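Glutathione S-transferase 1 (PDB 4Q5F) conjugates reduced glutathione to a wide range of hydrophobic electrophiles, and can also act as a glutathione peroxidase. Local coordinates at residues B[22-27]-B[211-216]; B[31-36]-B[87-92]; B[101-106]-B[146-151]; B[168-173]-B[198-203]. All blocks are in the same frame, centred on the assembly; numbering follows the deposited sequence.

How the interactions relate
Interaction 1 joins the thioredoxin-like N-terminal domain to the helical one; interaction 2 lies in the first, interactions 3 and 4 in the second. Along the chain, interaction 2 closes before interaction 3 opens and interaction 3 before interaction 4, while interaction 1 encloses all three. Centres lie between about 11 Å (interactions 2 and 4) and about 25 Å (interactions 1 and 3) apart. Helix 27-37, in interaction 2, packs on L170 of interaction 4 and bonds through R31 to the loop of interaction 1. F104, on helix 94-114 of interaction 3, leans on V171 and I172. Helix 167-182 therefore lies between helix 94-114 and helix 27-37 of the glutathione-binding domain.

Interaction 1: residues B[22-27]-B[211-216]; sequences DIRGLG and AERPKT. With GSH (glutathione), chain E.
R24 and T216 carry the tight part of this contact, where a loop of the N-terminal domain meets the C-terminal tail. R24 sets out toward the tail, its chain bends at chi3 (-54°) to place NE, and NH1 reaches the T216 carbonyl. The NH1 to O distance is 2.8 Å, with the acceptor almost in the guanidinium plane and the donor well above the plane of the carbonyl. T216 OG1 is equally close to NH1, but that bond is weak, with an angle of 118° at the hydrogen. OG1 also rests 3.4 Å from R24 CG, and the two side chains slide past each other in opposite directions. R213 comes from another direction, crossing R24 at about a right angle: R24 CD sits 3.6 Å above the centre of the R213 guanidinium. The two cationic groups are near neighbours, NE of R24 lying 4.3 Å from NH2 of R213. The salt bridges of R213 NH1 to E28 and D174 probably offset this repulsion. In the GST fold, the loop after the first strand leads into the first helix beside the glutathione site, and here the tail that follows the last helix is fastened to this loop. L26, at the far end of the loop, turns to the ligand instead, its CD1 3.5 Å from glutathione CG1. The looser side is at D22 and I23. D22 O merely touches T216 CG2 at 3.7 Å, and I23 CA is 4.1 Å from T216 OG1, while the partly exposed side chains of D22 and I23 make no close approach to the tail.

Interaction 2: residues B[31-36]-B[87-92]; sequences RLIFHQ and FGLAGK
I33 and L89 bring their CA atoms to 8.2 Å, the nearest backbone approach between helix 31-36 and the irregular turn 87-92 that follows helix 76-86. At this separation side chains do nearly all the bridging, and F87 covers the most ground. Its CB points toward the helix, and the rim of its ring does the touching: CD2 lies 3.8 Å from I33 O and 4.0 Å from I33 CG2. Farther round, CE2 reaches F34 CD1 at 3.7 Å. The F34 atoms approach F87 at its edge, close to its plane, but the two rings are tilted by 52° with centroids 6.0 Å apart, so they form an oblique pair. F34 starts out away from the turn and only its ring returns to it; the same ring stacks on F41. This is the N-terminal, thioredoxin-like half of the GST fold, and the contact joins its first helix to the chain leaving its last one, just where the polypeptide departs for the all-helical domain. L89 completes the contact. Its CD1 lies against CG of Q36, 3.8 Å away; that CG stands anti to the backbone N (chi1 173°). Two neighbours extend the apolar patch beyond the turn, with V165 touching both Q36 and L89, while L170 of helix 167-182 packs on I33 and Q36.

Interaction 3: residues B[101-106]-B[146-151]; sequences DSIFDQ and PLLEKF
I103 and F151 meet between two helices that run nearly antiparallel, their short axes at 164° and 10.7 Å apart at closest approach. The I103 side chain can be followed outward over the aromatic ring. Its CB stands above one face, offset toward the rim, 3.8 Å from F151 CE1. CG1, anti to the backbone N (chi1 -175°), runs along the same face toward CD1 of the ring, 3.9 Å away. At the tip, CD1 reaches F151 CG at 3.6 Å and makes a CH-pi contact, 4.0 Å from the ring centroid and 27° off the ring normal. The same methyl also meets L148 CD2 at 3.5 Å, and is thereby lodged between a leucine branch and a ring. Helices 94-114 and 129-155 are the first long pair of the all-helical C-terminal domain of the GST fold, and this contact lies between them, about 7.4 Å separating the CA atoms of I103 and L148. One turn further along helix 94-114, Q106 lies against the leucines: its chain bends at chi2, and NE2 comes within 3.7 Å of L147 CD1, an apolar partner for a polar atom. M160, from the loop after helix 129-155, touches both I103 and F151. The second subunit lies close by: D101 forms a salt bridge with R81 of that subunit, and F60 of that subunit packs on S102 and Q106.

Interaction 4: residues B[168-173]-B[198-203]; sequences ADLVIT and EHVREL
D169 is the first residue of 168-173 to meet helix 191-201, and it does so lightly: its carbonyl O lies 4.1 Å from V200 CG1. The carboxylate of D169 is engaged by other partners, with OD1 accepting from the Y196 hydroxyl and OD2 from the backbone N of T166. One residue on, L170 sets out to the flank, but its CD2 branch swings round to V200 CG1 at 3.9 Å. L170 also packs on I206 of the next helix. In the all-helical half of the GST fold, helix 167-182 is the buried central helix; V171 and I172, on its other flank, lean on F104 of helix 94-114. The present contact sets the end of helix 191-201 against another side, and the chain then turns into helix 204-212. T173, the last residue of the segment, sets its two branches against the two branches of V200. Its OG1, held between the backbone N and carbonyl carbon (chi1 55°), gives its proton to D169 O at 2.7 Å, the carbonyl that also accepts from T173 N. With its proton committed there, OG1 meets V200 CG1 at 3.5 Å as a plain van der Waals neighbour. T173 CG2 packs against the other branch, 3.8 Å from V200 CG2. Beyond the valine, R201 CD passes 4.2 Å from T173 O, and its NH1 makes a long, weak ion pair with D174.

Interaction 1: residues B[22-27]-B[211-216]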
# COMPACT_ATOMS: atom_id res chain seq x y z
N ASP B 22 -15.39 -10.74 -12.65
CA ASP B 22 -14.96 -11.62 -13.74
C ASP B 22 -13.57 -11.25 -14.25
O ASP B 22 -12.78 -12.12 -14.62
CB ASP B 22 -15.96 -11.54 -14.89
CG ASP B 22 -17.31 -12.12 -14.53
OD1 ASP B 22 -17.35 -13.13 -13.79
OD2 ASP B 22 -18.33 -11.57 -14.99
N ILE B 23 -13.29 -9.95 -14.27
CA ILE B 23 -12.03 -9.43 -14.79
C ILE B 23 -10.82 -9.90 -13.99
O ILE B 23 -10.96 -10.44 -12.89
CB ILE B 23 -12.04 -7.89 -14.79
CG1 ILE B 23 -12.51 -7.36 -13.44
CG2 ILE B 23 -12.95 -7.38 -15.90
CD1 ILE B 23 -12.07 -5.95 -13.14
N ARG B 24 -9.64 -9.68 -14.54
CA ARG B 24 -8.39 -9.98 -13.85
C ARG B 24 -8.17 -8.95 -12.75
O ARG B 24 -8.27 -9.26 -11.56
CB ARG B 24 -7.23 -10.01 -14.85
CG ARG B 24 -7.43 -11.02 -15.96
CD ARG B 24 -6.20 -11.18 -16.84
NE ARG B 24 -5.72 -9.92 -17.39
CZ ARG B 24 -6.31 -9.25 -18.37
NH1 ARG B 24 -7.43 -9.70 -18.91
NH2 ARG B 24 -5.79 -8.11 -18.80
N GLY B 25 -7.88 -7.71 -13.15
CA GLY B 25 -7.77 -6.59 -12.24
C GLY B 25 -6.94 -6.86 -10.99
O GLY B 25 -5.85 -7.41 -11.06
N LEU B 26 -7.48 -6.46 -9.84
CA LEU B 26 -6.80 -6.64 -8.56
C LEU B 26 -6.87 -8.09 -8.09
O LEU B 26 -6.00 -8.56 -7.36
CB LEU B 26 -7.41 -5.73 -7.49
CG LEU B 26 -7.27 -4.22 -7.69
CD1 LEU B 26 -8.07 -3.48 -6.63
CD2 LEU B 26 -5.81 -3.79 -7.66
N GLY B 27 -7.93 -8.79 -8.49
CA GLY B 27 -8.15 -10.16 -8.06
C GLY B 27 -7.12 -11.12 -8.62
O GLY B 27 -6.74 -12.09 -7.97
N ALA B 211 -2.68 -19.66 -19.92
CA ALA B 211 -3.24 -20.32 -21.10
C ALA B 211 -4.72 -20.66 -20.90
O ALA B 211 -5.51 -20.61 -21.84
CB ALA B 211 -2.44 -21.57 -21.43
N GLU B 212 -5.09 -21.01 -19.67
CA GLU B 212 -6.42 -21.54 -19.37
C GLU B 212 -7.38 -20.48 -18.84
O GLU B 212 -8.59 -20.60 -18.99
CB GLU B 212 -6.32 -22.67 -18.33
CG GLU B 212 -5.26 -23.71 -18.62
CD GLU B 212 -5.07 -24.70 -17.49
OE1 GLU B 212 -5.73 -24.54 -16.44
OE2 GLU B 212 -4.25 -25.63 -17.64
N ARG B 213 -6.83 -19.45 -18.20
CA ARG B 213 -7.66 -18.45 -17.53
C ARG B 213 -8.57 -17.75 -18.53
O ARG B 213 -8.25 -17.67 -19.72
CB ARG B 213 -6.79 -17.42 -16.80
CG ARG B 213 -5.91 -16.59 -17.71
CD ARG B 213 -5.14 -15.55 -16.91
NE ARG B 213 -4.32 -14.69 -17.76
CZ ARG B 213 -3.55 -13.70 -17.31
NH1 ARG B 213 -3.49 -13.43 -16.01
NH2 ARG B 213 -2.84 -12.98 -18.17
N PRO B 214 -9.72 -17.23 -18.06
CA PRO B 214 -10.67 -16.58 -18.96
C PRO B 214 -10.10 -15.35 -19.64
O PRO B 214 -9.42 -14.54 -18.99
CB PRO B 214 -11.83 -16.17 -18.03
CG PRO B 214 -11.69 -17.04 -16.83
CD PRO B 214 -10.22 -17.26 -16.67
N LYS B 215 -10.36 -15.21 -20.93
CA LYS B 215 -9.97 -14.02 -21.67
C LYS B 215 -10.91 -12.88 -21.32
O LYS B 215 -12.11 -12.94 -21.61
CB LYS B 215 -10.01 -14.29 -23.17
CG LYS B 215 -9.12 -15.44 -23.63
N THR B 216 -10.37 -11.85 -20.68
CA THR B 216 -11.15 -10.69 -20.25
C THR B 216 -10.44 -9.43 -20.74
O THR B 216 -9.25 -9.47 -21.05
CB THR B 216 -11.30 -10.66 -18.72
OG1 THR B 216 -10.01 -10.59 -18.11
CG2 THR B 216 -12.01 -11.91 -18.24
N1 GSH E . -7.61 -0.62 -2.16
CA1 GSH E . -8.46 -1.67 -2.58
C1 GSH E . -7.65 -2.93 -2.79
O11 GSH E . -8.18 -4.06 -2.63
O12 GSH E . -6.44 -2.85 -3.13
CB1 GSH E . -9.15 -1.28 -3.88
CG1 GSH E . -10.24 -2.30 -4.22
CD1 GSH E . -11.15 -1.79 -5.35
OE1 GSH E . -11.05 -0.65 -5.73
N2 GSH E . -12.12 -2.69 -5.94
CA2 GSH E . -13.00 -2.27 -6.99
C2 GSH E . -14.44 -2.46 -6.54
O2 GSH E . -14.69 -3.24 -5.63
CB2 GSH E . -12.78 -3.11 -8.21
SG2 GSH E . -11.11 -2.96 -8.76
N3 GSH E . -15.50 -1.74 -7.20
CA3 GSH E . -16.87 -1.91 -6.79
C3 GSH E . -17.25 -0.83 -5.77
O31 GSH E . -16.35 -0.12 -5.26
O32 GSH E . -18.45 -0.67 -5.45

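Interaction 2: residues B[31-36]-B[87-92]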
# COMPACT_ATOMS: atom_id res chain seq x y z
N ARG B 31 -5.01 -14.91 -7.55
CA ARG B 31 -5.13 -16.11 -8.39
C ARG B 31 -3.76 -16.61 -8.81
O ARG B 31 -3.46 -17.80 -8.70
CB ARG B 31 -5.96 -15.81 -9.64
CG ARG B 31 -7.41 -15.43 -9.36
CD ARG B 31 -8.12 -15.04 -10.64
NE ARG B 31 -9.49 -14.60 -10.40
CZ ARG B 31 -10.04 -13.49 -10.88
NH1 ARG B 31 -9.35 -12.66 -11.66
NH2 ARG B 31 -11.30 -13.20 -10.59
N LEU B 32 -2.93 -15.69 -9.30
CA LEU B 32 -1.58 -16.01 -9.73
C LEU B 32 -0.76 -16.63 -8.60
O LEU B 32 0.02 -17.55 -8.82
CB LEU B 32 -0.88 -14.76 -10.24
CG LEU B 32 -1.34 -14.26 -11.61
CD1 LEU B 32 -0.94 -12.81 -11.82
CD2 LEU B 32 -0.76 -15.13 -12.71
N ILE B 33 -0.96 -16.12 -7.39
CA ILE B 33 -0.21 -16.59 -6.24
C ILE B 33 -0.65 -18.01 -5.85
O ILE B 33 0.17 -18.83 -5.45
CB ILE B 33 -0.35 -15.63 -5.04
CG1 ILE B 33 0.27 -14.27 -5.39
CG2 ILE B 33 0.34 -16.18 -3.80
CD1 ILE B 33 -0.13 -13.14 -4.47
N PHE B 34 -1.95 -18.29 -5.97
CA PHE B 34 -2.45 -19.64 -5.73
C PHE B 34 -1.85 -20.62 -6.73
O PHE B 34 -1.31 -21.66 -6.35
CB PHE B 34 -3.97 -19.70 -5.84
CG PHE B 34 -4.70 -19.16 -4.65
CD1 PHE B 34 -4.53 -19.72 -3.40
CD2 PHE B 34 -5.58 -18.10 -4.79
CE1 PHE B 34 -5.20 -19.23 -2.30
CE2 PHE B 34 -6.27 -17.60 -3.70
CZ PHE B 34 -6.08 -18.16 -2.45
N HIS B 35 -1.95 -20.28 -8.01
CA HIS B 35 -1.55 -21.19 -9.07
C HIS B 35 -0.05 -21.48 -9.05
O HIS B 35 0.37 -22.59 -9.35
CB HIS B 35 -1.99 -20.65 -10.43
CG HIS B 35 -3.43 -20.92 -10.74
ND1 HIS B 35 -4.41 -19.96 -10.60
CD2 HIS B 35 -4.05 -22.04 -11.17
CE1 HIS B 35 -5.57 -20.48 -10.93
NE2 HIS B 35 -5.39 -21.74 -11.28
N GLN B 36 0.75 -20.47 -8.70
CA GLN B 36 2.18 -20.67 -8.58
C GLN B 36 2.46 -21.72 -7.51
O GLN B 36 3.23 -22.66 -7.73
CB GLN B 36 2.89 -19.37 -8.21
CG GLN B 36 4.38 -19.52 -7.90
CD GLN B 36 5.15 -20.16 -9.03
OE1 GLN B 36 4.70 -20.19 -10.17
NE2 GLN B 36 6.34 -20.66 -8.72
N PHE B 87 2.68 -19.34 1.58
CA PHE B 87 3.18 -20.25 0.55
C PHE B 87 4.69 -20.14 0.32
O PHE B 87 5.21 -20.69 -0.65
CB PHE B 87 2.45 -20.01 -0.78
CG PHE B 87 0.95 -20.11 -0.69
CD1 PHE B 87 0.34 -20.73 0.38
CD2 PHE B 87 0.16 -19.59 -1.70
CE1 PHE B 87 -1.04 -20.82 0.45
CE2 PHE B 87 -1.22 -19.68 -1.64
CZ PHE B 87 -1.82 -20.30 -0.56
N GLY B 88 5.38 -19.42 1.20
CA GLY B 88 6.82 -19.27 1.07
C GLY B 88 7.23 -18.54 -0.19
O GLY B 88 8.26 -18.85 -0.79
N LEU B 89 6.43 -17.56 -0.60
CA LEU B 89 6.72 -16.73 -1.77
C LEU B 89 6.85 -15.27 -1.36
O LEU B 89 6.48 -14.37 -2.10
CB LEU B 89 5.60 -16.88 -2.81
CG LEU B 89 5.47 -18.23 -3.49
CD1 LEU B 89 4.16 -18.32 -4.25
CD2 LEU B 89 6.65 -18.46 -4.43
N ALA B 90 7.38 -15.05 -0.16
CA ALA B 90 7.43 -13.71 0.43
C ALA B 90 8.85 -13.23 0.69
O ALA B 90 9.06 -12.06 0.99
CB ALA B 90 6.61 -13.68 1.72
N GLY B 91 9.82 -14.13 0.58
CA GLY B 91 11.21 -13.82 0.89
C GLY B 91 11.74 -14.74 1.97
O GLY B 91 10.98 -15.24 2.80
N LYS B 92 13.06 -14.96 1.96
CA LYS B 92 13.68 -15.94 2.86
C LYS B 92 14.12 -15.34 4.20
O LYS B 92 14.49 -16.09 5.10
CB LYS B 92 14.86 -16.61 2.16
CG LYS B 92 14.48 -17.78 1.26
CD LYS B 92 14.10 -19.01 2.07
CE LYS B 92 14.05 -20.26 1.21
NZ LYS B 92 13.88 -21.50 2.02

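Interaction 3: residues B[101-106]-B[146-151]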
# COMPACT_ATOMS: atom_id res chain seq x y z
N ASP B 101 7.98 -6.05 -0.04
CA ASP B 101 6.95 -5.05 0.23
C ASP B 101 7.33 -3.72 -0.41
O ASP B 101 6.48 -3.01 -0.95
CB ASP B 101 6.77 -4.85 1.73
CG ASP B 101 6.10 -6.03 2.41
OD1 ASP B 101 5.62 -6.94 1.70
OD2 ASP B 101 6.05 -6.04 3.66
N SER B 102 8.62 -3.39 -0.33
CA SER B 102 9.11 -2.09 -0.78
C SER B 102 8.91 -1.91 -2.28
O SER B 102 8.38 -0.90 -2.73
CB SER B 102 10.59 -1.94 -0.43
OG SER B 102 11.02 -0.61 -0.65
N ILE B 103 9.33 -2.90 -3.07
CA ILE B 103 9.25 -2.77 -4.52
C ILE B 103 7.80 -2.77 -5.00
O ILE B 103 7.47 -2.12 -5.99
CB ILE B 103 10.05 -3.89 -5.24
CG1 ILE B 103 10.05 -3.66 -6.76
CG2 ILE B 103 9.49 -5.26 -4.91
CD1 ILE B 103 10.71 -2.36 -7.20
N PHE B 104 6.93 -3.50 -4.30
CA PHE B 104 5.53 -3.54 -4.69
C PHE B 104 4.83 -2.22 -4.37
O PHE B 104 3.94 -1.79 -5.11
CB PHE B 104 4.79 -4.70 -4.03
CG PHE B 104 3.37 -4.85 -4.51
CD1 PHE B 104 3.11 -5.39 -5.75
CD2 PHE B 104 2.31 -4.43 -3.72
CE1 PHE B 104 1.81 -5.52 -6.21
CE2 PHE B 104 1.00 -4.56 -4.17
CZ PHE B 104 0.76 -5.11 -5.41
N ASP B 105 5.22 -1.58 -3.27
CA ASP B 105 4.68 -0.27 -2.92
C ASP B 105 5.06 0.77 -3.97
O ASP B 105 4.29 1.68 -4.27
CB ASP B 105 5.18 0.18 -1.55
CG ASP B 105 4.38 -0.42 -0.40
OD1 ASP B 105 3.37 -1.11 -0.66
OD2 ASP B 105 4.76 -0.18 0.77
N GLN B 106 6.26 0.65 -4.53
CA GLN B 106 6.70 1.56 -5.58
C GLN B 106 5.90 1.29 -6.84
O GLN B 106 5.51 2.22 -7.56
CB GLN B 106 8.20 1.41 -5.86
CG GLN B 106 8.73 2.39 -6.89
CD GLN B 106 8.55 3.84 -6.47
OE1 GLN B 106 8.53 4.15 -5.28
NE2 GLN B 106 8.42 4.73 -7.44
N PRO B 146 12.31 3.16 -14.98
CA PRO B 146 13.73 3.13 -14.62
C PRO B 146 13.96 2.77 -13.15
O PRO B 146 14.96 2.13 -12.83
CB PRO B 146 14.21 4.57 -14.88
CG PRO B 146 13.03 5.33 -15.39
CD PRO B 146 11.96 4.36 -15.76
N LEU B 147 13.05 3.16 -12.27
CA LEU B 147 13.18 2.86 -10.85
C LEU B 147 12.95 1.37 -10.57
O LEU B 147 13.62 0.78 -9.73
CB LEU B 147 12.21 3.71 -10.02
CG LEU B 147 12.42 5.22 -10.15
CD1 LEU B 147 11.29 5.99 -9.47
CD2 LEU B 147 13.76 5.64 -9.57
N LEU B 148 11.99 0.77 -11.27
CA LEU B 148 11.75 -0.66 -11.14
C LEU B 148 12.91 -1.46 -11.73
O LEU B 148 13.31 -2.49 -11.19
CB LEU B 148 10.45 -1.06 -11.85
CG LEU B 148 9.12 -0.52 -11.31
CD1 LEU B 148 7.96 -1.14 -12.07
CD2 LEU B 148 8.98 -0.77 -9.82
N GLU B 149 13.45 -0.96 -12.84
CA GLU B 149 14.55 -1.62 -13.53
C GLU B 149 15.84 -1.50 -12.74
O GLU B 149 16.65 -2.43 -12.70
CB GLU B 149 14.72 -1.01 -14.93
CG GLU B 149 15.19 -1.99 -15.99
CD GLU B 149 15.08 -1.41 -17.39
OE1 GLU B 149 15.08 -0.17 -17.51
OE2 GLU B 149 14.97 -2.19 -18.36
N LYS B 150 16.03 -0.34 -12.10
CA LYS B 150 17.18 -0.12 -11.23
C LYS B 150 17.18 -1.13 -10.10
O LYS B 150 18.19 -1.78 -9.82
CB LYS B 150 17.13 1.30 -10.66
CG LYS B 150 18.01 1.52 -9.43
CD LYS B 150 18.01 2.98 -8.99
CE LYS B 150 18.74 3.16 -7.67
NZ LYS B 150 19.00 4.59 -7.36
N PHE B 151 16.04 -1.25 -9.44
CA PHE B 151 15.86 -2.16 -8.32
C PHE B 151 16.12 -3.60 -8.76
O PHE B 151 16.76 -4.38 -8.05
CB PHE B 151 14.44 -2.05 -7.78
CG PHE B 151 14.24 -2.65 -6.43
CD1 PHE B 151 13.95 -4.00 -6.28
CD2 PHE B 151 14.33 -1.87 -5.29
CE1 PHE B 151 13.76 -4.55 -5.03
CE2 PHE B 151 14.14 -2.42 -4.03
CZ PHE B 151 13.86 -3.76 -3.91

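Interaction 4: residues B[168-173]-B[198-203]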
# COMPACT_ATOMS: atom_id res chain seq x y z
N ALA B 168 5.31 -10.47 -5.20
CA ALA B 168 5.43 -9.16 -5.84
C ALA B 168 5.77 -9.34 -7.31
O ALA B 168 5.27 -8.61 -8.17
CB ALA B 168 6.49 -8.33 -5.15
N ASP B 169 6.62 -10.32 -7.61
CA ASP B 169 6.99 -10.62 -8.98
C ASP B 169 5.78 -11.02 -9.81
O ASP B 169 5.59 -10.55 -10.93
CB ASP B 169 8.03 -11.74 -9.03
CG ASP B 169 9.34 -11.35 -8.36
OD1 ASP B 169 9.87 -10.27 -8.67
OD2 ASP B 169 9.84 -12.14 -7.52
N LEU B 170 4.94 -11.88 -9.24
CA LEU B 170 3.78 -12.41 -9.94
C LEU B 170 2.77 -11.31 -10.29
O LEU B 170 2.26 -11.25 -11.40
CB LEU B 170 3.09 -13.48 -9.09
CG LEU B 170 3.94 -14.69 -8.72
CD1 LEU B 170 3.19 -15.60 -7.76
CD2 LEU B 170 4.37 -15.46 -9.96
N VAL B 171 2.49 -10.43 -9.32
CA VAL B 171 1.49 -9.39 -9.51
C VAL B 171 2.00 -8.28 -10.42
O VAL B 171 1.27 -7.80 -11.29
CB VAL B 171 1.06 -8.78 -8.15
CG1 VAL B 171 0.03 -7.67 -8.36
CG2 VAL B 171 0.49 -9.86 -7.25
N ILE B 172 3.25 -7.87 -10.21
CA ILE B 172 3.84 -6.79 -10.98
C ILE B 172 3.88 -7.13 -12.47
O ILE B 172 3.38 -6.37 -13.30
CB ILE B 172 5.27 -6.46 -10.48
CG1 ILE B 172 5.19 -5.75 -9.13
CG2 ILE B 172 6.03 -5.58 -11.48
CD1 ILE B 172 6.52 -5.62 -8.41
N THR B 173 4.48 -8.27 -12.80
CA THR B 173 4.67 -8.66 -14.19
C THR B 173 3.35 -8.86 -14.93
O THR B 173 3.26 -8.57 -16.12
CB THR B 173 5.50 -9.95 -14.29
OG1 THR B 173 4.89 -10.98 -13.51
CG2 THR B 173 6.92 -9.70 -13.80
N GLU B 198 8.98 -11.73 -19.24
CA GLU B 198 8.99 -12.95 -20.04
C GLU B 198 9.30 -14.15 -19.15
O GLU B 198 8.67 -15.20 -19.26
CB GLU B 198 10.04 -12.85 -21.15
CG GLU B 198 9.96 -13.97 -22.18
CD GLU B 198 11.21 -14.06 -23.04
OE1 GLU B 198 12.26 -14.51 -22.53
OE2 GLU B 198 11.15 -13.67 -24.22
N HIS B 199 10.27 -13.98 -18.26
CA HIS B 199 10.73 -15.04 -17.38
C HIS B 199 9.61 -15.53 -16.45
O HIS B 199 9.25 -16.71 -16.48
CB HIS B 199 11.92 -14.56 -16.55
CG HIS B 199 12.49 -15.61 -15.64
ND1 HIS B 199 13.77 -16.10 -15.78
CD2 HIS B 199 11.95 -16.25 -14.57
CE1 HIS B 199 14.00 -17.00 -14.84
NE2 HIS B 199 12.91 -17.11 -14.10
N VAL B 200 9.09 -14.63 -15.63
CA VAL B 200 8.08 -14.97 -14.63
C VAL B 200 6.89 -15.67 -15.27
O VAL B 200 6.36 -16.64 -14.72
CB VAL B 200 7.59 -13.70 -13.89
CG1 VAL B 200 6.45 -14.03 -12.89
CG2 VAL B 200 8.77 -13.01 -13.19
N ARG B 201 6.46 -15.19 -16.43
CA ARG B 201 5.28 -15.72 -17.08
C ARG B 201 5.57 -17.01 -17.85
O ARG B 201 4.66 -17.66 -18.36
CB ARG B 201 4.66 -14.66 -17.99
CG ARG B 201 3.98 -13.55 -17.21
CD ARG B 201 3.86 -12.26 -17.99
NE ARG B 201 2.94 -12.36 -19.12
CZ ARG B 201 1.61 -12.30 -19.01
NH1 ARG B 201 1.04 -12.14 -17.82
NH2 ARG B 201 0.85 -12.40 -20.09
N GLU B 202 6.85 -17.37 -17.93
CA GLU B 202 7.25 -18.65 -18.51
C GLU B 202 7.42 -19.71 -17.43
O GLU B 202 7.69 -20.87 -17.73
CB GLU B 202 8.55 -18.50 -19.32
CG GLU B 202 8.32 -17.97 -20.72
CD GLU B 202 9.62 -17.76 -21.49
OE1 GLU B 202 10.70 -18.01 -20.91
OE2 GLU B 202 9.55 -17.35 -22.67
N LEU B 203 7.25 -19.32 -16.17
CA LEU B 203 7.21 -20.28 -15.07
C LEU B 203 6.07 -21.26 -15.35
O LEU B 203 4.96 -20.83 -15.69
CB LEU B 203 7.00 -19.58 -13.73
CG LEU B 203 8.18 -18.80 -13.17
CD1 LEU B 203 7.75 -17.94 -11.99
CD2 LEU B 203 9.30 -19.74 -12.75